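Local coordinates for protein shikimate kinase (Aquifex aeolicus, PDB 2PT5) that probably transfers a phosphate from ATP to the 3-hydroxyl group of shikimate, a step on the route to chorismate and the aromatic amino acids, at residues I126-L129 and F130-R134. Sequence-based numbering, arbitrary orientation.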
# COMPACT_ATOMS: atom_id res chain seq x y z
N ILE A 126 12.72 -11.21 -8.92
CA ILE A 126 11.47 -10.64 -8.42
C ILE A 126 10.15 -11.31 -8.83
O ILE A 126 9.08 -10.86 -8.41
CB ILE A 126 11.34 -9.16 -8.86
CG1 ILE A 126 11.17 -9.10 -10.37
CG2 ILE A 126 12.57 -8.37 -8.42
CD1 ILE A 126 11.27 -7.71 -10.97
N LYS A 127 10.19 -12.37 -9.64
CA LYS A 127 8.94 -13.01 -10.05
C LYS A 127 8.22 -13.71 -8.90
O LYS A 127 7.00 -13.61 -8.76
CB LYS A 127 9.19 -14.01 -11.19
CG LYS A 127 7.92 -14.63 -11.74
CD LYS A 127 8.13 -15.29 -13.11
CE LYS A 127 9.23 -16.37 -13.07
NZ LYS A 127 8.87 -17.54 -12.21
N ASN A 128 8.98 -14.42 -8.08
CA ASN A 128 8.40 -15.15 -6.95
C ASN A 128 7.83 -14.20 -5.89
O ASN A 128 6.76 -14.44 -5.32
CB ASN A 128 9.46 -16.06 -6.33
CG ASN A 128 8.89 -17.01 -5.28
OD1 ASN A 128 8.72 -16.65 -4.12
ND2 ASN A 128 8.59 -18.23 -5.71
N LEU A 129 8.54 -13.10 -5.64
CA LEU A 129 8.09 -12.14 -4.65
C LEU A 129 6.79 -11.48 -5.12
O LEU A 129 5.85 -11.30 -4.34
CB LEU A 129 9.18 -11.08 -4.41
CG LEU A 129 9.06 -10.24 -3.13
CD1 LEU A 129 8.90 -11.16 -1.92
CD2 LEU A 129 10.30 -9.37 -2.97
N PHE A 130 6.73 -11.14 -6.40
CA PHE A 130 5.53 -10.54 -6.96
C PHE A 130 4.36 -11.51 -6.83
O PHE A 130 3.27 -11.13 -6.40
CB PHE A 130 5.73 -10.18 -8.44
CG PHE A 130 4.46 -9.86 -9.16
CD1 PHE A 130 3.62 -10.88 -9.60
CD2 PHE A 130 4.07 -8.54 -9.39
CE1 PHE A 130 2.41 -10.59 -10.25
CE2 PHE A 130 2.87 -8.24 -10.03
CZ PHE A 130 2.04 -9.27 -10.47
N GLU A 131 4.58 -12.76 -7.24
CA GLU A 131 3.52 -13.78 -7.15
C GLU A 131 3.10 -14.01 -5.70
O GLU A 131 1.90 -14.09 -5.40
CB GLU A 131 4.01 -15.11 -7.74
CG GLU A 131 4.44 -15.01 -9.19
CD GLU A 131 5.02 -16.31 -9.74
OE1 GLU A 131 5.84 -16.95 -9.04
OE2 GLU A 131 4.67 -16.69 -10.87
N GLU A 132 4.07 -14.10 -4.78
CA GLU A 132 3.72 -14.36 -3.38
C GLU A 132 3.07 -13.19 -2.66
O GLU A 132 2.11 -13.38 -1.91
CB GLU A 132 4.96 -14.83 -2.59
CG GLU A 132 5.48 -16.21 -3.03
CD GLU A 132 4.39 -17.27 -3.05
OE1 GLU A 132 3.63 -17.36 -2.06
OE2 GLU A 132 4.30 -18.01 -4.05
N ARG A 133 3.58 -11.98 -2.86
CA ARG A 133 2.97 -10.83 -2.21
C ARG A 133 1.55 -10.66 -2.74
O ARG A 133 0.63 -10.35 -1.98
CB ARG A 133 3.79 -9.54 -2.44
CG ARG A 133 5.12 -9.49 -1.67
CD ARG A 133 5.77 -8.09 -1.72
NE ARG A 133 6.79 -7.94 -0.68
CZ ARG A 133 7.51 -6.83 -0.47
NH1 ARG A 133 7.33 -5.76 -1.22
NH2 ARG A 133 8.40 -6.80 0.49
N ARG A 134 1.36 -10.87 -4.05
CA ARG A 134 0.03 -10.72 -4.65
C ARG A 134 -1.01 -11.67 -4.04
O ARG A 134 -2.20 -11.36 -3.99
CB ARG A 134 0.11 -10.94 -6.17
CG ARG A 134 -1.20 -10.66 -6.89
CD ARG A 134 -1.01 -10.42 -8.40
NE ARG A 134 -2.28 -10.09 -9.04
CZ ARG A 134 -3.24 -10.98 -9.33
NH1 ARG A 134 -3.07 -12.27 -9.05
NH2 ARG A 134 -4.39 -10.57 -9.85
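The first turns of helix 127-137, with Ile126 as N-cap, bring Lys127 against Glu131 and Leu129 against Arg133, a predicted shikimate-binding residue. Four successive i to i+4 backbone hydrogen bonds define the alpha-helix, from Phe130 N to Ile126 O (3.1 Å) through to Arg133 N to Leu129 O, where the N-H...O angle is 168°. Lys127 and Glu131 run side by side in the same direction, Lys127 CG lying 3.9 Å from Glu131 CD. Lys127 NZ stays 4.4 Å from Glu131 OE1, too long for a salt bridge, though the opposite charges may still attract weakly. Replacing Glu131 by alanine is likely to take away the negative charge near the Lys127 ammonium and the carboxylate beside Lys127 CG. One residue further on, Asn128 OD1 approaches Glu132 CG at 3.4 Å, while Glu132 OE2 forms a salt bridge with Lys135. Arg133 has CG anti to its carbonyl carbon (chi1 -72°) and an extended chain to NE, which carries it alongside Leu129; Leu129 CD1 is 4.0 Å from Arg133 NE, and Leu129 CD2 lies over one face of the Arg133 guanidinium. Arg133 also touches Phe8 and Ala82, near Gly78 of the predicted substrate site. The buried Phe130 stacks on Phe8 and packs edge-to-face with Phe103 and at about 50° to Phe106, both of helix 103-109. Arg134 salt-bridges Asp100 at the end of strand 95-100.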